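Local coordinates for flavin-nucleotide-binding protein (Mycobacterium smegmatis, PDB 4YBN) that binds FAD and heme in a split beta-barrel related to pyridoxamine 5'-phosphate oxidases and probably acts as an oxidoreductase, at residues A72-A77 / F111-D116; S95-F100 / P170-E175; A125-D128 / R134-E137. One frame throughout, in Å; residues are numbered along the deposited sequence.

Followed from the N terminus, residues 72-77 at the end of helix 68-74 open interaction 1, which closes at 111-116 on strand 110-113 after two long strands. Before it closes, 95-100 has already opened interaction 2, so these two contacts cross. Interaction 3 comes next, a short local closure between 125-128 on helix 116-130 and 134-137, nested whole inside the loop that interaction 2 completes at 170-175. Interaction 1 sets the end of helix 68-74 against strand 110-113, interaction 2 joins the turn beside one heme to the approach to helix 174-178, and interaction 3 pairs two helices beside the other heme. Interactions 2 and 3 also touch the second subunit.

Interaction 1 (A72-A77 / F111-D116); sequences ALAEGA and FEVIAD
Leu73 and Ala74, in the last turn of helix 68-74, run past Phe111 and Val113, with the closest backbone approach between Ala74 CA and Val113 CA at 5.6 Å. The tightest side-chain touch is Ala74 CB against Val113 CG2, 3.5 Å apart. With chi1 of Val113 at 172°, CG1 lies opposite the backbone N, and it is the other methyl, CG2, that is presented to the alanine. Deeper in, Leu73 and Phe111 lie side by side and point the same way, Leu73 CD2 meeting ring atom Phe111 CD1 at 4.0 Å. Both of these side chains also pack on Ala79 and Ile61, so they belong to the apolar interior under the helix.

The helix ends in a Schellman motif. Gly76 has phi 109°, Ala77 N reaches back to Ala72 O at 3.1 Å, and Gly76 N bonds Leu73 O at 3.0 Å. Leu73 O takes a second bond from water 1, 2.8 Å away. This water spends its other proton on Ala77 O at 2.7 Å and accepts a bond from Phe111 N at 2.9 Å, while lying at the ring edge of Phe111, in its plane. Water 2 can donate to Ala74 O and Phe111 O, though other acceptors nearby compete for its two protons.

Direct contact across the segments is therefore apolar, and the polar backbone is matched through solvent: chiefly by way of water 1, carbonyls at the helix end are linked to the N-H of Phe111, which joins the FAD-binding helix to strand 110-113.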
loop_
_atom_site.group_PDB
_atom_site.type_symbol
_atom_site.label_atom_id
_atom_site.label_comp_id
_atom_site.label_asym_id
_atom_site.label_seq_id
_atom_site.Cartn_x
_atom_site.Cartn_y
_atom_site.Cartn_z
ATOM N N ALA A 72 -0.447 -21.851 2.648
ATOM C CA ALA A 72 -1.613 -21.915 1.775
ATOM C C ALA A 72 -1.210 -21.621 0.365
ATOM O O ALA A 72 -1.554 -22.332 -0.564
ATOM C CB ALA A 72 -2.698 -20.970 2.261
ATOM N N LEU A 73 -0.339 -20.636 0.176
ATOM C CA LEU A 73 0.147 -20.338 -1.126
ATOM C C LEU A 73 1.081 -21.412 -1.659
ATOM O O LEU A 73 1.053 -21.724 -2.833
ATOM C CB LEU A 73 0.927 -19.022 -1.091
ATOM C CG LEU A 73 0.085 -17.750 -0.797
ATOM C CD1 LEU A 73 1.077 -16.604 -0.614
ATOM C CD2 LEU A 73 -0.821 -17.464 -1.967
ATOM N N ALA A 74 1.920 -21.954 -0.799
ATOM C CA ALA A 74 2.828 -23.021 -1.184
ATOM C C ALA A 74 2.030 -24.283 -1.658
ATOM O O ALA A 74 2.392 -24.947 -2.603
ATOM C CB ALA A 74 3.649 -23.425 -0.029
ATOM N N GLU A 75 0.875 -24.477 -1.069
ATOM C CA GLU A 75 -0.014 -25.614 -1.404
ATOM C C GLU A 75 -0.873 -25.326 -2.628
ATOM O O GLU A 75 -1.667 -26.176 -3.047
ATOM C CB GLU A 75 -0.881 -25.950 -0.208
ATOM C CG GLU A 75 -0.030 -26.587 0.900
ATOM C CD GLU A 75 -0.738 -26.740 2.269
ATOM O OE1 GLU A 75 -1.950 -26.503 2.433
ATOM O OE2 GLU A 75 -0.044 -27.063 3.255
ATOM N N GLY A 76 -0.715 -24.156 -3.248
ATOM C CA GLY A 76 -1.337 -23.927 -4.511
ATOM C C GLY A 76 -2.506 -22.961 -4.525
ATOM O O GLY A 76 -3.135 -22.793 -5.553
ATOM N N ALA A 77 -2.783 -22.226 -3.443
ATOM C CA ALA A 77 -3.919 -21.250 -3.453
ATOM C C ALA A 77 -3.745 -20.214 -4.550
ATOM O O ALA A 77 -2.761 -19.465 -4.589
ATOM C CB ALA A 77 -4.047 -20.578 -2.082
ATOM N N PHE A 111 1.536 -19.120 -6.855
ATOM C CA PHE A 111 2.908 -19.137 -6.457
ATOM C C PHE A 111 3.514 -20.563 -6.522
ATOM O O PHE A 111 2.872 -21.563 -6.165
ATOM C CB PHE A 111 3.085 -18.613 -5.087
ATOM C CG PHE A 111 3.026 -17.126 -4.990
ATOM C CD1 PHE A 111 1.845 -16.506 -4.787
ATOM C CD2 PHE A 111 4.191 -16.345 -4.986
ATOM C CE1 PHE A 111 1.765 -15.151 -4.650
ATOM C CE2 PHE A 111 4.119 -14.974 -4.880
ATOM C CZ PHE A 111 2.909 -14.379 -4.692
ATOM N N GLU A 112 4.731 -20.635 -7.029
ATOM C CA GLU A 112 5.503 -21.852 -6.926
ATOM C C GLU A 112 6.536 -21.794 -5.813
ATOM O O GLU A 112 7.216 -20.758 -5.590
ATOM C CB GLU A 112 6.116 -22.229 -8.301
ATOM C CG GLU A 112 7.424 -21.564 -8.741
ATOM C CD GLU A 112 7.959 -22.078 -10.117
ATOM O OE1 GLU A 112 7.565 -23.195 -10.556
ATOM O OE2 GLU A 112 8.779 -21.365 -10.770
ATOM N N VAL A 113 6.637 -22.904 -5.088
ATOM C CA VAL A 113 7.642 -23.087 -4.045
ATOM C C VAL A 113 9.006 -23.146 -4.680
ATOM O O VAL A 113 9.236 -23.950 -5.553
ATOM C CB VAL A 113 7.414 -24.358 -3.232
ATOM C CG1 VAL A 113 8.585 -24.642 -2.285
ATOM C CG2 VAL A 113 6.144 -24.234 -2.405
ATOM N N ILE A 114 9.925 -22.314 -4.237
ATOM C CA ILE A 114 11.288 -22.397 -4.711
ATOM C C ILE A 114 11.906 -23.635 -4.073
ATOM O O ILE A 114 11.871 -23.833 -2.844
ATOM C CB ILE A 114 12.124 -21.132 -4.328
ATOM C CG1 ILE A 114 11.532 -19.862 -4.960
ATOM C CG2 ILE A 114 13.578 -21.240 -4.793
ATOM C CD1 ILE A 114 11.175 -20.045 -6.385
ATOM N N ALA A 115 12.530 -24.475 -4.917
ATOM C CA ALA A 115 13.200 -25.708 -4.418
ATOM C C ALA A 115 14.333 -25.410 -3.482
ATOM O O ALA A 115 15.022 -24.356 -3.615
ATOM C CB ALA A 115 13.728 -26.586 -5.580
ATOM N N ASP A 116 14.590 -26.380 -2.590
ATOM C CA ASP A 116 15.643 -26.283 -1.596
ATOM C C ASP A 116 16.968 -25.899 -2.208
ATOM O O ASP A 116 17.711 -25.112 -1.640
ATOM C CB ASP A 116 15.825 -27.631 -0.883
ATOM C CG ASP A 116 14.754 -27.894 0.193
ATOM O OD1 ASP A 116 13.754 -27.129 0.340
ATOM O OD2 ASP A 116 14.938 -28.897 0.919
HETATM O O HOH W 1 -0.061 -19.735 -4.540
HETATM O O HOH W 2 2.446 -23.865 -4.976
#

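Interaction 2 (S95-F100 / P170-E175); sequences SFESSF and PDDADE. With HEM (protoporphyrin IX containing Fe), chain G.
Glu97 lies against the backbone of Asp171, its carboxyl carbon Glu97 CD 3.2 Å from Asp171 O. This is van der Waals contact, since the carboxylate oxygens and the carbonyl are all acceptors. The charges are kept apart: Glu97 OE1 and Asp171 OD2 are 4.4 Å from each other, the two carboxylate planes turned by 64°, an approach that is probably mildly repulsive. Asp172 brings OD1 near Glu97 CB, but its strongest partner is elsewhere, a salt bridge from OD2 to Arg93 NH1.

Water-mediated bonding supplies the polar link. Water 4 accepts a bond from Asp171 N at 2.7 Å and donates to both Glu97 O at 2.8 Å and Glu97 OE1 at 3.1 Å. The bend of the Glu97 chain, chi2 -66°, folds OE1 back to the same water as its own carbonyl.

Heme contacts come from the type I turn Ser95 to Ser98 and the strand after it. Water 3, 2.3 Å from the heme iron, donates to Phe96 O and Ser98 O, so two carbonyls hold the iron-bound water by its protons. The heme methyl carbon CMB sits over one face of the Phe100 ring, 3.7 Å above the ring plane and displaced toward the rim.

The turn links strands 78-91 and 99-108; Ser99 pairs with Val90, Pro170 packs on Val90, and the 170-175 segment leads on into helix 174-178, while Phe100 meets Phe130 of the second subunit edge-to-face.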
loop_
_atom_site.group_PDB
_atom_site.type_symbol
_atom_site.label_atom_id
_atom_site.label_comp_id
_atom_site.label_asym_id
_atom_site.label_seq_id
_atom_site.Cartn_x
_atom_site.Cartn_y
_atom_site.Cartn_z
ATOM N N SER A 95 -15.654 18.339 -4.913
ATOM C CA SER A 95 -15.252 17.019 -4.311
ATOM C C SER A 95 -15.414 15.892 -5.305
ATOM O O SER A 95 -14.640 14.908 -5.325
ATOM C CB SER A 95 -16.036 16.740 -3.071
ATOM O OG SER A 95 -17.383 16.872 -3.374
ATOM N N PHE A 96 -16.393 16.039 -6.194
ATOM C CA PHE A 96 -16.642 15.009 -7.153
ATOM C C PHE A 96 -15.447 14.741 -8.061
ATOM O O PHE A 96 -15.240 13.598 -8.462
ATOM C CB PHE A 96 -17.922 15.309 -7.925
ATOM C CG PHE A 96 -18.196 14.362 -9.044
ATOM C CD1 PHE A 96 -18.809 13.157 -8.798
ATOM C CD2 PHE A 96 -17.839 14.690 -10.342
ATOM C CE1 PHE A 96 -19.065 12.278 -9.825
ATOM C CE2 PHE A 96 -18.139 13.839 -11.390
ATOM C CZ PHE A 96 -18.747 12.619 -11.123
ATOM N N GLU A 97 -14.694 15.760 -8.439
ATOM C CA GLU A 97 -13.556 15.566 -9.328
ATOM C C GLU A 97 -12.244 15.447 -8.551
ATOM O O GLU A 97 -11.199 15.443 -9.172
ATOM C CB GLU A 97 -13.411 16.693 -10.381
ATOM C CG GLU A 97 -14.530 16.811 -11.385
ATOM C CD GLU A 97 -14.627 15.634 -12.293
ATOM O OE1 GLU A 97 -13.625 14.894 -12.475
ATOM O OE2 GLU A 97 -15.708 15.487 -12.866
ATOM N N SER A 98 -12.272 15.368 -7.226
ATOM C CA SER A 98 -11.047 15.273 -6.490
ATOM C C SER A 98 -10.633 13.813 -6.511
ATOM O O SER A 98 -11.464 12.955 -6.713
ATOM C CB SER A 98 -11.195 15.778 -5.069
ATOM O OG SER A 98 -11.336 17.194 -5.106
ATOM N N SER A 99 -9.340 13.547 -6.360
ATOM C CA SER A 99 -8.823 12.212 -6.667
ATOM C C SER A 99 -7.509 11.955 -5.960
ATOM O O SER A 99 -7.199 12.655 -4.999
ATOM C CB SER A 99 -8.659 12.044 -8.170
ATOM O OG SER A 99 -8.704 10.679 -8.516
ATOM N N PHE A 100 -6.783 10.939 -6.435
ATOM C CA PHE A 100 -5.421 10.665 -6.051
ATOM C C PHE A 100 -4.616 10.409 -7.276
ATOM O O PHE A 100 -5.130 9.850 -8.230
ATOM C CB PHE A 100 -5.328 9.448 -5.196
ATOM C CG PHE A 100 -5.942 9.591 -3.824
ATOM C CD1 PHE A 100 -5.381 10.341 -2.901
ATOM C CD2 PHE A 100 -7.061 8.903 -3.485
ATOM C CE1 PHE A 100 -5.906 10.445 -1.654
ATOM C CE2 PHE A 100 -7.615 9.014 -2.253
ATOM C CZ PHE A 100 -7.036 9.782 -1.333
ATOM N N PRO A 170 -6.672 17.952 -11.961
ATOM C CA PRO A 170 -8.109 17.955 -11.783
ATOM C C PRO A 170 -8.863 18.204 -13.136
ATOM O O PRO A 170 -8.390 18.986 -13.993
ATOM C CB PRO A 170 -8.338 19.145 -10.856
ATOM C CG PRO A 170 -7.064 19.398 -10.184
ATOM C CD PRO A 170 -6.000 18.956 -11.121
ATOM N N ASP A 171 -9.984 17.516 -13.328
ATOM C CA ASP A 171 -10.821 17.676 -14.515
ATOM C C ASP A 171 -12.159 18.407 -14.217
ATOM O O ASP A 171 -13.266 17.830 -14.252
ATOM C CB ASP A 171 -11.053 16.308 -15.104
ATOM C CG ASP A 171 -11.813 16.364 -16.380
ATOM O OD1 ASP A 171 -11.805 17.423 -17.061
ATOM O OD2 ASP A 171 -12.425 15.336 -16.704
ATOM N N ASP A 172 -12.055 19.688 -13.924
ATOM C CA ASP A 172 -13.183 20.419 -13.368
ATOM C C ASP A 172 -14.324 20.772 -14.337
ATOM O O ASP A 172 -14.089 21.184 -15.459
ATOM C CB ASP A 172 -12.691 21.708 -12.682
ATOM C CG ASP A 172 -12.084 21.432 -11.314
ATOM O OD1 ASP A 172 -12.746 20.740 -10.526
ATOM O OD2 ASP A 172 -10.963 21.894 -11.040
ATOM N N ALA A 173 -15.564 20.687 -13.854
ATOM C CA ALA A 173 -16.724 21.210 -14.612
ATOM C C ALA A 173 -16.528 22.695 -14.924
ATOM O O ALA A 173 -16.012 23.477 -14.097
ATOM C CB ALA A 173 -18.020 20.995 -13.834
ATOM N N ASP A 174 -16.899 23.096 -16.132
ATOM C CA ASP A 174 -16.686 24.501 -16.568
ATOM C C ASP A 174 -17.299 25.540 -15.579
ATOM O O ASP A 174 -16.676 26.569 -15.260
ATOM C CB ASP A 174 -17.252 24.671 -17.968
ATOM C CG ASP A 174 -18.430 23.753 -18.218
ATOM O OD1 ASP A 174 -18.335 22.928 -19.154
ATOM O OD2 ASP A 174 -19.419 23.821 -17.441
ATOM N N GLU A 175 -18.487 25.233 -15.062
ATOM C CA GLU A 175 -19.117 26.027 -13.955
ATOM C C GLU A 175 -18.167 26.384 -12.763
ATOM O O GLU A 175 -18.164 27.497 -12.242
ATOM C CB GLU A 175 -20.348 25.274 -13.410
ATOM C CG GLU A 175 -21.543 25.183 -14.377
ATOM C CD GLU A 175 -21.758 23.813 -15.057
ATOM O OE1 GLU A 175 -20.787 22.972 -15.111
ATOM O OE2 GLU A 175 -22.921 23.609 -15.548
HETATM C CHA HEM G . -13.660 7.929 -8.571
HETATM C CHB HEM G . -10.942 9.976 -5.160
HETATM C CHC HEM G . -14.675 12.708 -3.777
HETATM C CHD HEM G . -17.519 10.446 -6.951
HETATM C C1A HEM G . -12.598 8.260 -7.784
HETATM C C2A HEM G . -11.294 7.715 -7.889
HETATM C C3A HEM G . -10.537 8.285 -6.883
HETATM C C4A HEM G . -11.378 9.195 -6.206
HETATM C CMA HEM G . -9.088 8.048 -6.498
HETATM C CAA HEM G . -10.853 6.637 -8.866
HETATM C CBA HEM G . -10.528 7.144 -10.279
HETATM C CGA HEM G . -9.809 6.080 -11.085
HETATM O O1A HEM G . -8.633 6.306 -11.456
HETATM O O2A HEM G . -10.357 4.980 -11.357
HETATM C C1B HEM G . -11.712 10.941 -4.495
HETATM C C2B HEM G . -11.173 11.831 -3.514
HETATM C C3B HEM G . -12.195 12.605 -3.097
HETATM C C4B HEM G . -13.408 12.182 -3.869
HETATM C CMB HEM G . -9.737 11.953 -3.006
HETATM C CAB HEM G . -11.914 13.665 -2.135
HETATM C CBB HEM G . -12.741 14.636 -1.891
HETATM C C1C HEM G . -15.817 12.324 -4.506
HETATM C C2C HEM G . -17.155 12.737 -4.233
HETATM C C3C HEM G . -17.993 12.090 -5.153
HETATM C C4C HEM G . -17.130 11.284 -5.970
HETATM C CMC HEM G . -17.542 13.713 -3.183
HETATM C CAC HEM G . -19.443 12.273 -5.371
HETATM C CBC HEM G . -20.117 13.353 -4.935
HETATM C C1D HEM G . -16.655 9.600 -7.622
HETATM C C2D HEM G . -17.117 8.843 -8.768
HETATM C C3D HEM G . -16.051 8.155 -9.224
HETATM C C4D HEM G . -14.929 8.503 -8.352
HETATM C CMD HEM G . -18.509 8.807 -9.324
HETATM C CAD HEM G . -15.991 7.189 -10.395
HETATM C CBD HEM G . -15.092 7.692 -11.536
HETATM C CGD HEM G . -15.471 7.017 -12.842
HETATM O O1D HEM G . -16.023 7.670 -13.770
HETATM O O2D HEM G . -15.244 5.788 -13.015
HETATM N NA HEM G . -12.633 9.144 -6.737
HETATM N NB HEM G . -13.011 11.190 -4.688
HETATM N NC HEM G . -15.857 11.389 -5.495
HETATM N ND HEM G . -15.340 9.383 -7.413
HETATM FE FE HEM G . -14.250 10.182 -6.073
HETATM O O HOH W 3 -13.444 11.626 -7.721
HETATM O O HOH W 4 -10.552 15.269 -11.925
#

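Interaction 3 (A125-D128 / R134-E137); sequences ALTD and RTAE. With HEM (protoporphyrin IX containing Fe), chain F.
Asp128 and Thr135 carry this contact, their side chains crossing at about a right angle. Thr135 N donates to Asp128 OD1 at 3.0 Å, with an N-H...O angle of 159°, and meets the oxygen nearly along its C-O direction. Thr135 OG1 lies 3.1 Å from the same OD1, a weak bond that is not settled, because its proton could also serve Asp124 O, itself a weak partner. The first torsion of Asp128, -77°, sets its CG beside the backbone N, which turns OD1 toward the N-H of Thr135.

The second carboxylate oxygen is served by solvent: water 6 donates to Asp128 OD2 at 2.9 Å and accepts a weak bond from Ala136 N at 3.0 Å. Water 5 joins the two threonines, 3.0 Å from Thr127 OG1 and 2.8 Å from Thr135 OG1. Thr127 OG1 is also bonded to Leu123 O of its own helix, and its CG2 rests against Thr135 OG1 and Arg134 CB.

Arg134 turns away to a salt bridge, Arg134 NH1 to Glu137 OE1, 2.9 Å, with an N-H...O angle of 161° and the oxygen in the guanidinium plane. Its NH2 reaches Ala92 O of the second subunit, and Ser210 OG also bonds Glu137 OE1.

The short connection between helix 116-130 and the weakly bonded helix 134-137 is thus closed by a side-chain-to-backbone bond near the latter's start, beside the heme pocket, where Thr127 touches a heme vinyl group at the subunit interface of this split barrel.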
loop_
_atom_site.group_PDB
_atom_site.type_symbol
_atom_site.label_atom_id
_atom_site.label_comp_id
_atom_site.label_asym_id
_atom_site.label_seq_id
_atom_site.Cartn_x
_atom_site.Cartn_y
_atom_site.Cartn_z
ATOM N N ALA A 125 19.112 -12.857 -4.065
ATOM C CA ALA A 125 18.583 -11.858 -5.015
ATOM C C ALA A 125 17.459 -11.012 -4.355
ATOM O O ALA A 125 17.388 -9.838 -4.593
ATOM C CB ALA A 125 18.103 -12.490 -6.291
ATOM N N LEU A 126 16.625 -11.625 -3.525
ATOM C CA LEU A 126 15.552 -10.913 -2.807
ATOM C C LEU A 126 16.156 -9.894 -1.871
ATOM O O LEU A 126 15.792 -8.708 -1.905
ATOM C CB LEU A 126 14.626 -11.890 -2.035
ATOM C CG LEU A 126 13.424 -11.299 -1.264
ATOM C CD1 LEU A 126 12.623 -10.435 -2.200
ATOM C CD2 LEU A 126 12.465 -12.321 -0.585
ATOM N N THR A 127 17.127 -10.319 -1.064
ATOM C CA THR A 127 17.802 -9.367 -0.161
ATOM C C THR A 127 18.381 -8.124 -0.856
ATOM O O THR A 127 18.211 -7.002 -0.389
ATOM C CB THR A 127 18.941 -10.098 0.536
ATOM O OG1 THR A 127 18.353 -11.057 1.393
ATOM C CG2 THR A 127 19.827 -9.159 1.311
ATOM N N ASP A 128 19.001 -8.331 -1.993
ATOM C CA ASP A 128 19.541 -7.272 -2.799
ATOM C C ASP A 128 18.496 -6.371 -3.450
ATOM O O ASP A 128 18.871 -5.370 -3.989
ATOM C CB ASP A 128 20.442 -7.817 -3.907
ATOM C CG ASP A 128 21.851 -8.260 -3.390
ATOM O OD1 ASP A 128 22.201 -8.061 -2.199
ATOM O OD2 ASP A 128 22.588 -8.859 -4.183
ATOM N N ARG A 134 23.673 -5.671 -0.305
ATOM C CA ARG A 134 23.778 -6.115 1.059
ATOM C C ARG A 134 24.291 -7.508 1.145
ATOM O O ARG A 134 24.974 -7.836 2.102
ATOM C CB ARG A 134 22.438 -6.044 1.776
ATOM C CG ARG A 134 22.442 -6.361 3.252
ATOM C CD ARG A 134 23.398 -5.439 4.046
ATOM N NE ARG A 134 23.271 -5.634 5.488
ATOM C CZ ARG A 134 24.171 -5.281 6.374
ATOM N NH1 ARG A 134 25.290 -4.688 5.991
ATOM N NH2 ARG A 134 23.993 -5.500 7.646
ATOM N N THR A 135 23.943 -8.350 0.173
ATOM C CA THR A 135 24.333 -9.737 0.237
ATOM C C THR A 135 25.858 -9.835 0.263
ATOM O O THR A 135 26.398 -10.681 0.943
ATOM C CB THR A 135 23.735 -10.523 -0.942
ATOM O OG1 THR A 135 22.332 -10.727 -0.695
ATOM C CG2 THR A 135 24.353 -11.848 -1.104
ATOM N N ALA A 136 26.538 -8.987 -0.481
ATOM C CA ALA A 136 27.979 -9.116 -0.570
ATOM C C ALA A 136 28.586 -8.739 0.770
ATOM O O ALA A 136 29.694 -9.123 1.044
ATOM C CB ALA A 136 28.507 -8.213 -1.671
ATOM N N GLU A 137 27.874 -7.978 1.601
ATOM C CA GLU A 137 28.385 -7.588 2.943
ATOM C C GLU A 137 28.129 -8.576 4.076
ATOM O O GLU A 137 28.703 -8.458 5.128
ATOM C CB GLU A 137 27.846 -6.221 3.360
ATOM C CG GLU A 137 28.154 -5.068 2.355
ATOM C CD GLU A 137 27.261 -3.827 2.518
ATOM O OE1 GLU A 137 26.321 -3.871 3.366
ATOM O OE2 GLU A 137 27.491 -2.824 1.776
HETATM C CHA HEM F . 10.063 -12.849 8.217
HETATM C CHB HEM F . 11.883 -9.126 5.795
HETATM C CHC HEM F . 15.747 -11.760 4.513
HETATM C CHD HEM F . 13.788 -15.543 6.761
HETATM C C1A HEM F . 10.242 -11.606 7.689
HETATM C C2A HEM F . 9.340 -10.529 7.881
HETATM C C3A HEM F . 9.845 -9.487 7.170
HETATM C C4A HEM F . 11.056 -9.916 6.563
HETATM C CMA HEM F . 9.214 -8.118 7.101
HETATM C CAA HEM F . 8.045 -10.526 8.680
HETATM C CBA HEM F . 8.223 -10.541 10.207
HETATM C CGA HEM F . 6.854 -10.551 10.853
HETATM O O1A HEM F . 6.451 -9.532 11.468
HETATM O O2A HEM F . 6.112 -11.567 10.785
HETATM C C1B HEM F . 13.121 -9.512 5.256
HETATM C C2B HEM F . 13.977 -8.608 4.553
HETATM C C3B HEM F . 15.071 -9.320 4.157
HETATM C C4B HEM F . 14.871 -10.708 4.682
HETATM C CMB HEM F . 13.723 -7.146 4.255
HETATM C CAB HEM F . 16.211 -8.689 3.440
HETATM C CBB HEM F . 17.411 -9.243 3.388
HETATM C C1C HEM F . 15.564 -13.076 4.981
HETATM C C2C HEM F . 16.338 -14.210 4.593
HETATM C C3C HEM F . 15.782 -15.314 5.243
HETATM C C4C HEM F . 14.657 -14.812 6.026
HETATM C CMC HEM F . 17.541 -14.198 3.690
HETATM C CAC HEM F . 16.303 -16.695 5.241
HETATM C CBC HEM F . 17.517 -17.103 4.809
HETATM C C1D HEM F . 12.623 -15.077 7.341
HETATM C C2D HEM F . 11.765 -15.955 8.166
HETATM C C3D HEM F . 10.754 -15.186 8.566
HETATM C C4D HEM F . 10.971 -13.867 7.977
HETATM C CMD HEM F . 11.957 -17.406 8.525
HETATM C CAD HEM F . 9.599 -15.542 9.448
HETATM C CBD HEM F . 9.868 -15.015 10.872
HETATM C CGD HEM F . 8.957 -15.652 11.906
HETATM O O1D HEM F . 9.402 -16.453 12.769
HETATM O O2D HEM F . 7.738 -15.381 11.890
HETATM N NA HEM F . 11.282 -11.215 6.886
HETATM N NB HEM F . 13.699 -10.724 5.339
HETATM N NC HEM F . 14.513 -13.489 5.779
HETATM N ND HEM F . 12.107 -13.844 7.264
HETATM FE FE HEM F . 12.818 -12.378 6.316
HETATM O O HOH W 5 21.013 -12.404 1.108
HETATM O O HOH W 6 25.118 -8.185 -3.005
#